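Local coordinates for protein Lysine/ornithine decarboxylase (PDB 5GJO) that decarboxylates L-lysine and L-ornithine with similar efficiency, yielding cadaverine and putrescine with the help of pyridoxal 5'-phosphate, at residues Q36-H41 with V253-G258; G219-P224 with A234-A239; V47-K52 with R259-T264. The protein carries 2 engineered substitutions. All coordinates share one frame; numbering follows the deposited sequence.

Contact 1. Residues Q36-H41 with V253-G258; sequences QFMRRH and VWTEPG. With PLP (pyridoxal-5'-phosphate), chain H.
Met-38 brings its sulfur against the ring of Pro-257, and nearly all the tight packing lies around that thioether. With chi1 at -179° its CG stands anti to the backbone N, and the chain runs almost straight inward to SD before bending at the last torsion, which swings CE toward Pro-257 CB, so that the two side chains cross at a slant. SD lies 3.8 Å from Pro-257 CG, and CE comes within 4.1 Å of Pro-257 CB. The same sulfur also meets the methyl of Thr-255, with SD 4.1 Å from Thr-255 CG2. Threonine suits this site because its branches do different work: CG2 faces the methionine while OG1 is hydrogen-bonded to Gly-218 O. The fold behind this is the alpha/beta barrel of the pyridoxal-binding domain, with helix 28-41 packed through one long, unbranched side chain on the end of the last barrel strand, 252-255, and the turn that follows it. Beyond the strand the chain turns to the cofactor. Glu-256 points away from the helix, its OE1 2.8 Å from PLP N1, and Gly-258 N donates a nearly straight hydrogen bond (172°) to PLP O1P at 3.0 Å. Glycine fits there, since a beta carbon would run into PLP C5A. Looser by contrast is the other flank of the helix, where Arg-40 is exposed and Gln-36 and Arg-39 are partly so, long polar side chains that make no contact with residues 253-258.

Contact 2. Residues G219-P224 with A234-A239; sequences GGFPVP and AAMMEA. With PLP (pyridoxal-5'-phosphate), chain H.
Phe-221 presents one corner of its ring to the notch between Met-236 and Met-237, two neighbouring side chains of helix 233-247. Phe-221 CD1 is 4.3 Å from Met-236 SD, and Met-237 CE lies at the same 4.3 Å from Phe-221 CD1, both approaching the ring obliquely. The methionines are shaped differently. Met-236 stays extended as far as its sulfur, CG anti to the backbone N (chi1 174°), and then bends, so that SD and CE both front Pro-222; Met-237 runs extended beyond CG and delivers only its end methyl. Next to the phenylalanine, Pro-222 supplies the second bump, its CD reaching within 3.8 Å of Met-236 SD. Flexible thioethers are well suited to meeting two rigid rings of different outline. This loop follows barrel strand 214-216 and is the glycine-rich phosphate-binding loop of the fold: Gly-220 N donates an almost linear hydrogen bond (176°) of 2.9 Å to PLP O1P. A side chain on Gly-219 would collide with that same oxygen, while Gly-220 adopts a backbone shape that by itself calls for glycine. Met-38 and Tyr-260 also pack on Phe-221, the bulky hydrophobic residue right behind the glycines, and both touch Met-237 as well.

Contact 3. Residues V47-K52 with R259-T264; sequences VFYAMK and RYMCGT. With PLP (pyridoxal-5'-phosphate), chain H.
Just behind the wall of the PLP pocket, Tyr-49 of the first barrel strand packs on Met-261 of the short, weakly bonded helix 259-263, which begins at the cofactor phosphate; Ala-50, Lys-52 and Arg-259 are the residues here that reach the cofactor. The strand and helix axes pass 8.5 Å apart at 69°. Tyr-49, its CG anti to the backbone N (chi1 171°), which carries the ring across to helix 259-263, crosses Met-261 at a slant, and Tyr-49 CE1 is 3.6 Å from Met-261 CB. The methionine chain then bends twice, bringing its methyl tip to tip with a valine branch: Met-261 CE and Val-47 CG1 are 4.0 Å apart. Beside the tyrosine lies Cys-262, whose SG sits 5.0 Å from the Tyr-49 ring centroid in an oblique sulfur-aromatic contact. The phenol oxygen is hydrogen-bonded to Asn-54 O and takes a weak bond from a water that is held more firmly by Cys-262 N, at 2.8 Å from the water oxygen. A phenylalanine in place of Tyr-49 would probably leave Asn-54 O without this partner, the water less well held and Cys-262 SG without its closest neighbour on the tyrosine. On the pocket side, the small methyl of Ala-50 lets the pyridine ring come close. Lys-52, by similarity the residue that carries the cofactor, is not bonded to it here and pairs with Asp-71 through NZ. Arg-259 N donates to PLP O3P at 2.6 Å (158°). With the helix starting at the phosphate, its peptide dipoles probably add to the stabilisation of the phosphate's negative charge.

The three contacts cluster around one cofactor, with centres about 9 Å (contacts 1 and 2), 10 Å (1 and 3) and 12 Å (2 and 3) apart, all in the pyridoxal-binding barrel. Along the chain the segments of contacts 1 and 3 alternate, 36-41, 47-52, 253-258, 259-264, and both segments of contact 2 fall between 47-52 and 253-258. Contacts 1 and 3 share the seam where first strand 45-50 pairs with last strand 252-255, closing the barrel. Contacts 1 and 2 are joined outside it by His-41 and Glu-238, probably hydrogen-bonded. Each contact contributes one backbone N-H to the phosphate, so loop 219-224 and consecutive Gly-258 and Arg-259, far apart in sequence, form part of its site.

Contact 1. Residues Q36-H41 with V253-G258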
# COMPACT_ATOMS: atom_id res chain seq x y z
N GLN A 36 -29.06 5.66 7.19
CA GLN A 36 -30.30 6.24 7.73
C GLN A 36 -30.07 7.32 8.76
O GLN A 36 -30.83 8.27 8.80
CB GLN A 36 -31.24 5.18 8.28
CG GLN A 36 -31.76 4.26 7.16
CD GLN A 36 -32.43 4.96 5.91
OE1 GLN A 36 -32.91 6.12 5.93
NE2 GLN A 36 -32.44 4.22 4.80
N PHE A 37 -29.08 7.17 9.62
CA PHE A 37 -28.75 8.18 10.58
C PHE A 37 -28.40 9.50 9.85
O PHE A 37 -28.79 10.56 10.29
CB PHE A 37 -27.56 7.71 11.41
CG PHE A 37 -27.08 8.65 12.48
CD1 PHE A 37 -26.14 9.60 12.19
CD2 PHE A 37 -27.49 8.49 13.80
CE1 PHE A 37 -25.64 10.43 13.18
CE2 PHE A 37 -26.96 9.29 14.81
CZ PHE A 37 -26.03 10.26 14.49
N MET A 38 -27.63 9.42 8.79
CA MET A 38 -27.26 10.64 8.01
C MET A 38 -28.50 11.25 7.36
O MET A 38 -28.67 12.45 7.34
CB MET A 38 -26.18 10.36 6.94
CG MET A 38 -25.80 11.59 6.19
SD MET A 38 -24.24 11.31 5.28
CE MET A 38 -23.16 11.58 6.63
N ARG A 39 -29.38 10.44 6.81
CA ARG A 39 -30.68 10.92 6.28
C ARG A 39 -31.53 11.60 7.33
O ARG A 39 -32.19 12.60 7.00
CB ARG A 39 -31.44 9.77 5.55
CG ARG A 39 -30.81 9.17 4.31
CD ARG A 39 -30.37 10.22 3.26
NE ARG A 39 -31.56 10.87 2.71
CZ ARG A 39 -31.78 12.18 2.59
NH1 ARG A 39 -32.94 12.56 2.04
NH2 ARG A 39 -30.89 13.10 2.94
N ARG A 40 -31.56 11.05 8.53
CA ARG A 40 -32.26 11.63 9.66
C ARG A 40 -31.70 12.95 10.20
O ARG A 40 -32.44 13.85 10.48
CB ARG A 40 -32.31 10.59 10.77
CG ARG A 40 -33.06 10.93 12.02
CD ARG A 40 -32.87 9.83 13.05
NE ARG A 40 -33.05 8.51 12.46
CZ ARG A 40 -32.21 7.47 12.51
NH1 ARG A 40 -32.56 6.37 11.91
NH2 ARG A 40 -31.08 7.50 13.16
N HIS A 41 -30.38 13.05 10.32
CA HIS A 41 -29.75 14.23 10.95
C HIS A 41 -29.26 15.25 9.96
O HIS A 41 -29.04 16.38 10.34
CB HIS A 41 -28.60 13.78 11.87
CG HIS A 41 -29.09 12.99 13.05
ND1 HIS A 41 -29.88 13.53 14.03
CD2 HIS A 41 -28.99 11.66 13.34
CE1 HIS A 41 -30.22 12.59 14.90
NE2 HIS A 41 -29.72 11.44 14.49
N VAL A 253 -28.70 20.37 -2.41
CA VAL A 253 -27.46 20.16 -1.64
C VAL A 253 -27.13 18.69 -1.47
O VAL A 253 -28.03 17.84 -1.36
CB VAL A 253 -27.52 20.87 -0.25
CG1 VAL A 253 -26.20 20.78 0.48
CG2 VAL A 253 -27.97 22.34 -0.42
N TRP A 254 -25.83 18.42 -1.49
CA TRP A 254 -25.33 17.08 -1.53
C TRP A 254 -24.10 16.91 -0.67
O TRP A 254 -23.42 17.88 -0.27
CB TRP A 254 -24.91 16.68 -2.95
CG TRP A 254 -25.95 16.97 -3.93
CD1 TRP A 254 -26.10 18.15 -4.63
CD2 TRP A 254 -27.06 16.13 -4.27
NE1 TRP A 254 -27.26 18.05 -5.44
CE2 TRP A 254 -27.86 16.85 -5.21
CE3 TRP A 254 -27.47 14.86 -3.86
CZ2 TRP A 254 -29.00 16.30 -5.77
CZ3 TRP A 254 -28.65 14.30 -4.45
CH2 TRP A 254 -29.37 15.01 -5.38
N THR A 255 -23.85 15.66 -0.29
CA THR A 255 -22.66 15.34 0.51
C THR A 255 -21.98 14.11 -0.04
O THR A 255 -22.63 13.27 -0.64
CB THR A 255 -23.06 15.22 2.03
OG1 THR A 255 -21.86 14.97 2.83
CG2 THR A 255 -24.13 14.12 2.23
N GLU A 256 -20.70 13.97 0.23
CA GLU A 256 -19.85 12.92 -0.27
C GLU A 256 -19.16 12.18 0.89
O GLU A 256 -17.93 12.09 0.94
CB GLU A 256 -18.78 13.45 -1.29
CG GLU A 256 -19.37 14.09 -2.52
CD GLU A 256 -18.35 14.57 -3.55
OE1 GLU A 256 -17.18 14.16 -3.40
OE2 GLU A 256 -18.74 15.34 -4.51
N PRO A 257 -19.91 11.62 1.83
CA PRO A 257 -19.27 10.86 2.90
C PRO A 257 -18.59 9.60 2.38
O PRO A 257 -19.19 8.82 1.59
CB PRO A 257 -20.45 10.47 3.82
CG PRO A 257 -21.58 10.31 2.79
CD PRO A 257 -21.36 11.60 2.01
N GLY A 258 -17.33 9.36 2.80
CA GLY A 258 -16.63 8.11 2.58
C GLY A 258 -16.47 7.38 3.94
O GLY A 258 -17.19 6.43 4.22
N1 PLP H . -15.35 12.96 -1.67
C2 PLP H . -14.14 13.38 -2.13
C2A PLP H . -14.07 14.19 -3.40
C3 PLP H . -12.90 13.03 -1.40
O3 PLP H . -11.68 13.45 -1.84
C4 PLP H . -13.04 12.23 -0.16
C4A PLP H . -11.86 11.84 0.64
O4A PLP H . -10.75 11.78 0.11
C5 PLP H . -14.41 11.83 0.23
C6 PLP H . -15.49 12.22 -0.56
C5A PLP H . -14.63 11.01 1.48
O4P PLP H . -13.99 11.63 2.58
P PLP H . -14.24 11.11 4.09
O1P PLP H . -15.72 11.34 4.30
O2P PLP H . -13.35 11.98 4.93
O3P PLP H . -13.84 9.66 4.04

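Contact 2. Residues G219-P224 with A234-A239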
# COMPACT_ATOMS: atom_id res chain seq x y z
N GLY A 219 -17.12 15.38 2.21
CA GLY A 219 -17.26 14.42 3.29
C GLY A 219 -16.64 14.93 4.55
O GLY A 219 -16.74 16.13 4.88
N GLY A 220 -15.83 14.06 5.19
CA GLY A 220 -15.04 14.39 6.36
C GLY A 220 -15.63 14.05 7.70
O GLY A 220 -14.99 14.23 8.71
N PHE A 221 -16.86 13.55 7.68
CA PHE A 221 -17.48 13.14 8.91
C PHE A 221 -16.54 12.06 9.59
O PHE A 221 -16.11 11.15 8.91
CB PHE A 221 -18.86 12.56 8.64
CG PHE A 221 -19.72 13.46 7.79
CD1 PHE A 221 -20.30 14.53 8.34
CD2 PHE A 221 -19.79 13.26 6.44
CE1 PHE A 221 -21.09 15.39 7.56
CE2 PHE A 221 -20.52 14.12 5.63
CZ PHE A 221 -21.18 15.15 6.20
N PRO A 222 -16.29 12.17 10.90
CA PRO A 222 -15.27 11.35 11.52
C PRO A 222 -15.76 10.04 12.05
O PRO A 222 -16.94 9.81 12.19
CB PRO A 222 -14.74 12.27 12.62
CG PRO A 222 -15.97 12.95 13.08
CD PRO A 222 -16.58 13.33 11.72
N VAL A 223 -14.82 9.18 12.29
CA VAL A 223 -15.10 7.82 12.88
C VAL A 223 -14.15 7.63 14.10
O VAL A 223 -13.02 8.19 14.13
CB VAL A 223 -14.72 6.85 11.74
CG1 VAL A 223 -14.31 5.44 12.16
CG2 VAL A 223 -15.81 6.86 10.64
N PRO A 224 -14.56 6.82 15.08
CA PRO A 224 -13.78 6.53 16.27
C PRO A 224 -12.48 5.76 15.91
O PRO A 224 -12.46 4.89 15.03
CB PRO A 224 -14.66 5.62 17.14
CG PRO A 224 -15.88 5.44 16.43
CD PRO A 224 -15.89 6.16 15.12
N ALA A 234 -24.43 13.31 15.83
CA ALA A 234 -25.70 13.86 15.62
C ALA A 234 -25.65 15.41 15.67
O ALA A 234 -26.24 16.07 14.81
CB ALA A 234 -26.71 13.33 16.66
N ALA A 235 -24.99 15.95 16.66
CA ALA A 235 -24.94 17.42 16.80
C ALA A 235 -24.18 18.02 15.64
O ALA A 235 -24.63 19.08 15.09
CB ALA A 235 -24.32 17.87 18.08
N MET A 236 -23.07 17.39 15.26
CA MET A 236 -22.36 17.85 14.03
C MET A 236 -23.28 17.90 12.83
O MET A 236 -23.38 18.96 12.11
CB MET A 236 -21.14 17.00 13.73
CG MET A 236 -20.46 17.34 12.41
SD MET A 236 -19.03 16.25 12.12
CE MET A 236 -17.65 17.19 12.77
N MET A 237 -23.96 16.78 12.54
CA MET A 237 -24.74 16.74 11.38
C MET A 237 -25.95 17.74 11.46
O MET A 237 -26.25 18.42 10.45
CB MET A 237 -25.28 15.34 11.13
CG MET A 237 -24.12 14.40 10.73
SD MET A 237 -24.76 12.80 10.26
CE MET A 237 -23.15 11.95 10.31
N GLU A 238 -26.58 17.85 12.62
CA GLU A 238 -27.71 18.74 12.77
C GLU A 238 -27.28 20.20 12.53
O GLU A 238 -28.02 20.95 11.97
CB GLU A 238 -28.35 18.61 14.14
CG GLU A 238 -28.98 17.26 14.43
CD GLU A 238 -30.42 17.16 13.96
OE1 GLU A 238 -30.97 18.17 13.52
OE2 GLU A 238 -30.98 16.05 14.01
N ALA A 239 -26.11 20.56 13.02
CA ALA A 239 -25.56 21.95 12.89
C ALA A 239 -25.24 22.23 11.43
O ALA A 239 -25.56 23.33 10.94
CB ALA A 239 -24.33 22.13 13.73
N1 PLP H . -15.35 12.96 -1.67
C2 PLP H . -14.14 13.38 -2.13
C2A PLP H . -14.07 14.19 -3.40
C3 PLP H . -12.90 13.03 -1.40
O3 PLP H . -11.68 13.45 -1.84
C4 PLP H . -13.04 12.23 -0.16
C4A PLP H . -11.86 11.84 0.64
O4A PLP H . -10.75 11.78 0.11
C5 PLP H . -14.41 11.83 0.23
C6 PLP H . -15.49 12.22 -0.56
C5A PLP H . -14.63 11.01 1.48
O4P PLP H . -13.99 11.63 2.58
P PLP H . -14.24 11.11 4.09
O1P PLP H . -15.72 11.34 4.30
O2P PLP H . -13.35 11.98 4.93
O3P PLP H . -13.84 9.66 4.04

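Contact 3. Residues V47-K52 with R259-T264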
# COMPACT_ATOMS: atom_id res chain seq x y z
N VAL A 47 -26.95 12.02 -0.53
CA VAL A 47 -25.68 11.28 -0.41
C VAL A 47 -25.11 10.76 -1.73
O VAL A 47 -25.75 10.00 -2.49
CB VAL A 47 -25.88 10.10 0.54
CG1 VAL A 47 -24.60 9.30 0.70
CG2 VAL A 47 -26.34 10.58 1.89
N PHE A 48 -23.88 11.14 -2.04
CA PHE A 48 -23.01 10.52 -3.02
C PHE A 48 -21.91 9.77 -2.24
O PHE A 48 -20.93 10.37 -1.78
CB PHE A 48 -22.28 11.53 -3.93
CG PHE A 48 -23.15 12.16 -4.99
CD1 PHE A 48 -24.01 13.17 -4.68
CD2 PHE A 48 -23.12 11.70 -6.27
CE1 PHE A 48 -24.82 13.76 -5.68
CE2 PHE A 48 -23.92 12.25 -7.29
CZ PHE A 48 -24.78 13.30 -6.99
N TYR A 49 -22.07 8.48 -2.07
CA TYR A 49 -21.12 7.69 -1.26
C TYR A 49 -19.78 7.65 -1.92
O TYR A 49 -19.63 7.27 -3.09
CB TYR A 49 -21.62 6.26 -1.04
CG TYR A 49 -20.58 5.33 -0.40
CD1 TYR A 49 -19.98 5.67 0.81
CD2 TYR A 49 -20.14 4.22 -1.03
CE1 TYR A 49 -18.97 4.90 1.36
CE2 TYR A 49 -19.19 3.36 -0.46
CZ TYR A 49 -18.62 3.70 0.75
OH TYR A 49 -17.57 3.00 1.35
N ALA A 50 -18.77 8.07 -1.16
CA ALA A 50 -17.37 8.09 -1.60
C ALA A 50 -16.76 6.70 -1.45
O ALA A 50 -16.19 6.32 -0.47
CB ALA A 50 -16.52 9.24 -0.95
N MET A 51 -16.99 5.89 -2.48
CA MET A 51 -16.62 4.50 -2.48
C MET A 51 -15.16 4.22 -2.37
O MET A 51 -14.81 3.11 -2.00
CB MET A 51 -17.24 3.75 -3.72
CG MET A 51 -16.75 4.32 -5.01
SD MET A 51 -17.50 3.40 -6.41
CE MET A 51 -16.62 1.89 -6.31
N LYS A 52 -14.33 5.25 -2.50
CA LYS A 52 -12.89 5.14 -2.27
C LYS A 52 -12.63 4.62 -0.83
O LYS A 52 -11.65 3.96 -0.59
CB LYS A 52 -12.22 6.52 -2.42
CG LYS A 52 -12.92 7.62 -1.65
CD LYS A 52 -12.30 9.01 -1.81
CE LYS A 52 -12.18 9.42 -3.27
NZ LYS A 52 -13.46 9.76 -3.92
N ARG A 259 -15.51 7.84 4.75
CA ARG A 259 -15.10 7.16 6.00
C ARG A 259 -16.25 6.74 6.87
O ARG A 259 -16.28 5.63 7.43
CB ARG A 259 -14.17 8.09 6.81
CG ARG A 259 -13.42 7.35 7.91
CD ARG A 259 -12.69 8.39 8.75
NE ARG A 259 -11.64 9.09 8.02
CZ ARG A 259 -10.44 8.63 7.75
NH1 ARG A 259 -10.03 7.44 8.16
NH2 ARG A 259 -9.59 9.43 7.09
N TYR A 260 -17.19 7.64 7.02
CA TYR A 260 -18.28 7.48 7.96
C TYR A 260 -19.18 6.27 7.62
O TYR A 260 -19.67 5.62 8.50
CB TYR A 260 -19.10 8.79 8.09
CG TYR A 260 -20.49 8.59 8.64
CD1 TYR A 260 -20.73 8.55 9.99
CD2 TYR A 260 -21.54 8.34 7.79
CE1 TYR A 260 -22.00 8.31 10.48
CE2 TYR A 260 -22.81 8.10 8.27
CZ TYR A 260 -23.04 8.09 9.62
OH TYR A 260 -24.30 7.84 10.08
N MET A 261 -19.44 6.05 6.34
CA MET A 261 -20.50 5.14 5.96
C MET A 261 -20.19 3.71 6.43
O MET A 261 -21.10 3.06 6.93
CB MET A 261 -20.75 5.18 4.44
CG MET A 261 -22.10 4.64 4.01
SD MET A 261 -23.45 5.59 4.72
CE MET A 261 -23.33 7.16 3.86
N CYS A 262 -18.94 3.25 6.30
CA CYS A 262 -18.62 1.86 6.67
C CYS A 262 -17.63 1.74 7.80
O CYS A 262 -17.31 0.63 8.18
CB CYS A 262 -18.12 1.08 5.46
SG CYS A 262 -19.07 1.31 3.97
N GLY A 263 -17.04 2.86 8.27
CA GLY A 263 -15.95 2.75 9.20
C GLY A 263 -16.29 1.92 10.41
O GLY A 263 -15.51 1.03 10.83
N THR A 264 -17.46 2.18 10.94
CA THR A 264 -17.92 1.51 12.15
C THR A 264 -18.74 0.20 11.84
O THR A 264 -19.38 -0.35 12.71
CB THR A 264 -18.88 2.38 12.95
OG1 THR A 264 -19.84 2.94 12.08
CG2 THR A 264 -18.04 3.50 13.61
N1 PLP H . -15.35 12.96 -1.67
C2 PLP H . -14.14 13.38 -2.13
C2A PLP H . -14.07 14.19 -3.40
C3 PLP H . -12.90 13.03 -1.40
O3 PLP H . -11.68 13.45 -1.84
C4 PLP H . -13.04 12.23 -0.16
C4A PLP H . -11.86 11.84 0.64
O4A PLP H . -10.75 11.78 0.11
C5 PLP H . -14.41 11.83 0.23
C6 PLP H . -15.49 12.22 -0.56
C5A PLP H . -14.63 11.01 1.48
O4P PLP H . -13.99 11.63 2.58
P PLP H . -14.24 11.11 4.09
O1P PLP H . -15.72 11.34 4.30
O2P PLP H . -13.35 11.98 4.93
O3P PLP H . -13.84 9.66 4.04
O HOH W 1 -16.74 3.71 4.56